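Local coordinates for protein putative xylanase (Bacteroides fragilis, PDB 2P1G) that is probably a hydrolase acting on glycosyl bonds, although its sequence belongs to the N-acetylmuramoyl-L-alanine amidase-like family, at residues A54-Q59 against A69-R74; I178-N183 against Q223-R228. All coordinates share one frame; numbering follows the deposited sequence.

Contact 1 (A54-Q59 against A69-R74); sequences ALCPQQ and ARNLQR
Asn71 reaches from helix 65-76 to the loop at Leu55 and Cys56, and its amide nitrogen does the touching. ND2 lies 3.3 Å from Leu55 CB, the first carbon of that side chain and not its branched end. The same nitrogen is 3.7 Å from Cys56 SG, a van der Waals contact. With CG of Asn71 turned opposite its own carbonyl carbon and beside the backbone N (chi1 -66°), the amide is carried across to the loop. Its hydrogen bond goes from ND2 to the O of Ala52 in the last turn of helix 43-54, so the amide is fixed by a polar bond to that helix while it lies against Leu55 CB and the sulfur of Cys56. The contact thus joins the two helices of a helix-loop-helix hairpin, at the end where the chain leaves the first helix; only 121 Å² is buried, shared between the two sides. The side chain of Leu55 runs on past Asn71 to pack on Ile75 of the same helix and on Met239. Within the loop, Gln59 folds back: its NE2 donates to Cys56 O over 3.0 Å, with the donor tilted 34° from the carbonyl plane, and also bonds to Met53 O. The OE1 of Gln59 is taken by ND2 of Asn12.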
loop_
_atom_site.group_PDB
_atom_site.type_symbol
_atom_site.label_atom_id
_atom_site.label_comp_id
_atom_site.label_asym_id
_atom_site.label_seq_id
_atom_site.Cartn_x
_atom_site.Cartn_y
_atom_site.Cartn_z
ATOM N N ALA A 54 1.381 14.830 -0.974
ATOM C CA ALA A 54 1.024 15.363 0.325
ATOM C C ALA A 54 2.240 15.794 1.166
ATOM O O ALA A 54 2.122 16.680 2.002
ATOM C CB ALA A 54 0.188 14.370 1.083
ATOM N N LEU A 55 3.381 15.137 0.949
ATOM C CA LEU A 55 4.608 15.407 1.688
ATOM C C LEU A 55 5.285 16.694 1.228
ATOM O O LEU A 55 6.121 17.248 1.959
ATOM C CB LEU A 55 5.580 14.241 1.524
ATOM C CG LEU A 55 5.234 13.006 2.368
ATOM C CD1 LEU A 55 6.123 11.866 1.947
ATOM C CD2 LEU A 55 5.388 13.274 3.864
ATOM N N CYS A 56 4.924 17.167 0.041
ATOM C CA CYS A 56 5.549 18.369 -0.532
ATOM C C CYS A 56 5.243 19.604 0.324
ATOM O O CYS A 56 4.131 19.752 0.831
ATOM C CB CYS A 56 5.131 18.585 -1.993
ATOM S SG CYS A 56 5.755 17.353 -3.201
ATOM N N PRO A 57 6.246 20.482 0.516
ATOM C CA PRO A 57 6.019 21.653 1.359
ATOM C C PRO A 57 4.989 22.591 0.728
ATOM O O PRO A 57 4.257 23.270 1.453
ATOM C CB PRO A 57 7.400 22.321 1.421
ATOM C CG PRO A 57 8.130 21.824 0.218
ATOM C CD PRO A 57 7.621 20.435 -0.017
ATOM N N GLN A 58 4.932 22.596 -0.604
ATOM C CA GLN A 58 3.951 23.378 -1.359
ATOM C C GLN A 58 2.917 22.480 -2.029
ATOM O O GLN A 58 3.222 21.353 -2.413
ATOM C CB GLN A 58 4.632 24.269 -2.403
ATOM C CG GLN A 58 5.555 25.342 -1.825
ATOM C CD GLN A 58 6.977 24.847 -1.648
ATOM O OE1 GLN A 58 7.589 25.039 -0.595
ATOM N NE2 GLN A 58 7.512 24.201 -2.680
ATOM N N GLN A 59 1.697 22.997 -2.171
ATOM C CA GLN A 59 0.549 22.207 -2.628
ATOM C C GLN A 59 -0.161 22.841 -3.814
ATOM O O GLN A 59 0.111 23.993 -4.171
ATOM C CB GLN A 59 -0.444 22.017 -1.486
ATOM C CG GLN A 59 0.093 21.208 -0.308
ATOM C CD GLN A 59 0.282 19.743 -0.666
ATOM O OE1 GLN A 59 -0.669 19.060 -1.062
ATOM N NE2 GLN A 59 1.520 19.253 -0.535
ATOM N N ALA A 69 9.004 14.106 -7.093
ATOM C CA ALA A 69 9.850 13.028 -7.623
ATOM C C ALA A 69 10.797 12.454 -6.563
ATOM O O ALA A 69 10.962 11.231 -6.466
ATOM C CB ALA A 69 10.637 13.542 -8.807
ATOM N N ARG A 70 11.418 13.332 -5.775
ATOM C CA ARG A 70 12.253 12.898 -4.649
ATOM C C ARG A 70 11.452 12.043 -3.659
ATOM O O ARG A 70 11.878 10.931 -3.283
ATOM C CB ARG A 70 12.843 14.104 -3.913
ATOM C CG ARG A 70 13.682 13.711 -2.689
ATOM C CD ARG A 70 14.128 14.930 -1.896
ATOM N NE ARG A 70 15.042 15.742 -2.688
ATOM C CZ ARG A 70 14.816 16.985 -3.091
ATOM N NH1 ARG A 70 13.696 17.636 -2.772
ATOM N NH2 ARG A 70 15.750 17.593 -3.803
ATOM N N ASN A 71 10.297 12.562 -3.247
ATOM C CA ASN A 71 9.431 11.851 -2.289
ATOM C C ASN A 71 9.024 10.473 -2.825
ATOM O O ASN A 71 9.108 9.458 -2.120
ATOM C CB ASN A 71 8.181 12.685 -1.971
ATOM C CG ASN A 71 8.496 13.981 -1.217
ATOM O OD1 ASN A 71 9.602 14.171 -0.702
ATOM N ND2 ASN A 71 7.510 14.869 -1.137
ATOM N N LEU A 72 8.589 10.438 -4.075
ATOM C CA LEU A 72 8.119 9.196 -4.666
ATOM C C LEU A 72 9.230 8.172 -4.684
ATOM O O LEU A 72 8.997 7.005 -4.355
ATOM C CB LEU A 72 7.578 9.424 -6.077
ATOM C CG LEU A 72 7.034 8.176 -6.778
ATOM C CD1 LEU A 72 5.760 7.659 -6.089
ATOM C CD2 LEU A 72 6.741 8.473 -8.244
ATOM N N GLN A 73 10.443 8.598 -5.038
ATOM C CA GLN A 73 11.571 7.669 -5.065
ATOM C C GLN A 73 11.829 7.102 -3.654
ATOM O O GLN A 73 12.062 5.901 -3.491
ATOM C CB GLN A 73 12.818 8.353 -5.619
ATOM C CG GLN A 73 14.033 7.447 -5.609
ATOM C CD GLN A 73 15.146 7.976 -6.450
ATOM O OE1 GLN A 73 14.923 8.738 -7.407
ATOM N NE2 GLN A 73 16.360 7.579 -6.114
ATOM N N ARG A 74 11.734 7.970 -2.651
ATOM C CA ARG A 74 11.904 7.591 -1.246
ATOM C C ARG A 74 10.865 6.597 -0.722
ATOM O O ARG A 74 11.145 5.774 0.165
ATOM C CB ARG A 74 11.886 8.845 -0.375
ATOM C CG ARG A 74 13.188 9.702 -0.519
ATOM C CD ARG A 74 13.128 10.896 0.422
ATOM N NE ARG A 74 13.027 10.477 1.832
ATOM C CZ ARG A 74 12.632 11.247 2.839
ATOM N NH1 ARG A 74 12.311 12.524 2.652
ATOM N NH2 ARG A 74 12.573 10.738 4.052
#

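Contact 2 (I178-N183 against Q223-R228); sequences IALTTN and QMLKDR
The backbone oxygen of Leu225 has two donors, Arg228 N at 3.2 Å and NZ of Lys161, and the side chain of the same residue meets Leu180 across the contact. The bond from Arg228 spans three residues, whereas the one before it, from Asp227 N to Gln223 O at 2.9 Å, spans four, so the chain winds more tightly as it leaves the helical turns. The positive charge of Lys161 would probably polarise the Leu225 carbonyl. Across the contact everything is apolar. The two leucine side chains meet at a slant, methyl against methyl: CD2 of Leu225 lies 3.7 Å from CD2 of Leu180 and 4.1 Å from its CD1. Leu225 does not leave the helix pointing straight at the strand; its CG sits beside the backbone N (chi1 -64°) and the branch at the end brings CD2 nearer. Met224 approaches by its terminal methyl, CE standing 4.2 Å from Leu180 CD1. The rotation about CG-SD, chi3 46°, turns CE away from the extended line of the chain and sets it closer to the leucine than the sulfur. One leucine of the strand is therefore met by two consecutive helix residues. Leu180 also packs on Leu221 of helix 221-226 and on Ile234. Its strand, 177-182, runs between strands 189-198 and 231-238 of an antiparallel sheet, bonded by its backbone to Ser190 and His191 on one edge and, through Ala179 and Thr181, to Arg235 and Thr232 on the other, while helix 221-226 lies against the Leu180 face.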
loop_
_atom_site.group_PDB
_atom_site.type_symbol
_atom_site.label_atom_id
_atom_site.label_comp_id
_atom_site.label_asym_id
_atom_site.label_seq_id
_atom_site.Cartn_x
_atom_site.Cartn_y
_atom_site.Cartn_z
ATOM N N ILE A 178 -4.889 3.031 4.871
ATOM C CA ILE A 178 -5.444 1.813 5.442
ATOM C C ILE A 178 -4.917 0.659 4.623
ATOM O O ILE A 178 -5.152 0.606 3.406
ATOM C CB ILE A 178 -6.993 1.772 5.329
ATOM C CG1 ILE A 178 -7.644 2.975 6.032
ATOM C CG2 ILE A 178 -7.555 0.435 5.887
ATOM C CD1 ILE A 178 -7.323 3.092 7.512
ATOM N N ALA A 179 -4.205 -0.247 5.275
ATOM C CA ALA A 179 -3.802 -1.513 4.619
ATOM C C ALA A 179 -4.688 -2.656 5.100
ATOM O O ALA A 179 -4.812 -2.901 6.308
ATOM C CB ALA A 179 -2.323 -1.836 4.903
ATOM N N LEU A 180 -5.292 -3.366 4.153
ATOM C CA LEU A 180 -6.208 -4.459 4.471
ATOM C C LEU A 180 -5.382 -5.740 4.565
ATOM O O LEU A 180 -4.795 -6.188 3.557
ATOM C CB LEU A 180 -7.241 -4.610 3.364
ATOM C CG LEU A 180 -8.219 -3.463 3.096
ATOM C CD1 LEU A 180 -9.429 -4.003 2.366
ATOM C CD2 LEU A 180 -8.659 -2.773 4.336
ATOM N N THR A 181 -5.352 -6.314 5.757
ATOM C CA THR A 181 -4.531 -7.480 6.070
ATOM C C THR A 181 -5.272 -8.732 5.641
ATOM O O THR A 181 -6.504 -8.753 5.612
ATOM C CB THR A 181 -4.138 -7.563 7.585
ATOM O OG1 THR A 181 -5.309 -7.557 8.404
ATOM C CG2 THR A 181 -3.272 -6.375 7.979
ATOM N N THR A 182 -4.498 -9.766 5.311
ATOM C CA THR A 182 -5.041 -10.985 4.721
ATOM C C THR A 182 -4.351 -12.208 5.320
ATOM O O THR A 182 -3.216 -12.112 5.810
ATOM C CB THR A 182 -4.896 -10.989 3.155
ATOM O OG1 THR A 182 -5.461 -12.193 2.612
ATOM C CG2 THR A 182 -3.404 -10.905 2.701
ATOM N N ASN A 183 -5.051 -13.347 5.295
ATOM C CA ASN A 183 -4.447 -14.616 5.711
ATOM C C ASN A 183 -4.221 -15.519 4.520
ATOM O O ASN A 183 -3.952 -16.715 4.673
ATOM C CB ASN A 183 -5.322 -15.318 6.758
ATOM C CG ASN A 183 -6.739 -15.551 6.281
ATOM O OD1 ASN A 183 -7.037 -15.544 5.068
ATOM N ND2 ASN A 183 -7.630 -15.839 7.242
ATOM N N GLN A 223 -17.666 -3.392 6.299
ATOM C CA GLN A 223 -18.422 -4.347 5.490
ATOM C C GLN A 223 -17.547 -4.958 4.392
ATOM O O GLN A 223 -17.648 -6.157 4.131
ATOM C CB GLN A 223 -19.675 -3.715 4.890
ATOM C CG GLN A 223 -20.613 -4.745 4.244
ATOM C CD GLN A 223 -21.892 -4.134 3.717
ATOM O OE1 GLN A 223 -22.728 -3.637 4.487
ATOM N NE2 GLN A 223 -22.065 -4.175 2.395
ATOM N N MET A 224 -16.682 -4.149 3.774
ATOM C CA MET A 224 -15.697 -4.658 2.796
ATOM C C MET A 224 -14.875 -5.791 3.426
ATOM O O MET A 224 -14.627 -6.827 2.795
ATOM C CB MET A 224 -14.730 -3.552 2.321
ATOM C CG MET A 224 -15.335 -2.406 1.513
ATOM S SD MET A 224 -14.121 -1.091 1.106
ATOM C CE MET A 224 -12.734 -2.075 0.554
ATOM N N LEU A 225 -14.452 -5.592 4.671
ATOM C CA LEU A 225 -13.645 -6.572 5.379
ATOM C C LEU A 225 -14.440 -7.805 5.760
ATOM O O LEU A 225 -13.993 -8.937 5.538
ATOM C CB LEU A 225 -13.054 -5.952 6.652
ATOM C CG LEU A 225 -12.072 -4.791 6.487
ATOM C CD1 LEU A 225 -11.840 -4.145 7.833
ATOM C CD2 LEU A 225 -10.746 -5.377 6.011
ATOM N N LYS A 226 -15.605 -7.580 6.365
ATOM C CA LYS A 226 -16.430 -8.685 6.851
ATOM C C LYS A 226 -16.985 -9.532 5.696
ATOM O O LYS A 226 -17.277 -10.712 5.873
ATOM C CB LYS A 226 -17.539 -8.167 7.783
ATOM C CG LYS A 226 -16.978 -7.648 9.137
ATOM C CD LYS A 226 -18.027 -7.003 10.053
ATOM C CE LYS A 226 -17.348 -6.468 11.349
ATOM N NZ LYS A 226 -18.320 -5.929 12.404
ATOM N N ASP A 227 -17.083 -8.938 4.512
ATOM C CA ASP A 227 -17.594 -9.650 3.342
ATOM C C ASP A 227 -16.614 -10.688 2.780
ATOM O O ASP A 227 -17.022 -11.607 2.063
ATOM C CB ASP A 227 -17.956 -8.657 2.234
ATOM C CG ASP A 227 -19.360 -8.061 2.395
ATOM O OD1 ASP A 227 -20.140 -8.512 3.265
ATOM O OD2 ASP A 227 -19.677 -7.111 1.636
ATOM N N ARG A 228 -15.326 -10.532 3.074
ATOM C CA ARG A 228 -14.280 -11.380 2.477
ATOM C C ARG A 228 -13.616 -12.251 3.549
ATOM O O ARG A 228 -13.019 -11.724 4.494
ATOM C CB ARG A 228 -13.232 -10.496 1.766
ATOM C CG ARG A 228 -13.553 -10.113 0.283
ATOM C CD ARG A 228 -12.458 -9.234 -0.354
ATOM N NE ARG A 228 -11.232 -9.998 -0.669
ATOM C CZ ARG A 228 -10.038 -9.486 -0.991
ATOM N NH1 ARG A 228 -9.826 -8.170 -1.069
ATOM N NH2 ARG A 228 -9.026 -10.312 -1.230
#

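Overall arrangement
The two contacts lie on opposite sides of the chain's centre, with their own centres 29 Å apart and nearest atoms about 13 Å apart. They come in series along the chain: contact 1 closes within the N-terminal helical part, before contact 2 opens at strand 177-182. Contact 1 ties helix 43-54 and its following loop to helix 65-76, and contact 2 packs helix 221-226 on the antiparallel sheet, so they share no helix or strand. All four segments belong to the amidase-like part of the sequence; the two contacts are separate local packings, one between consecutive helices and one of a helix on the sheet.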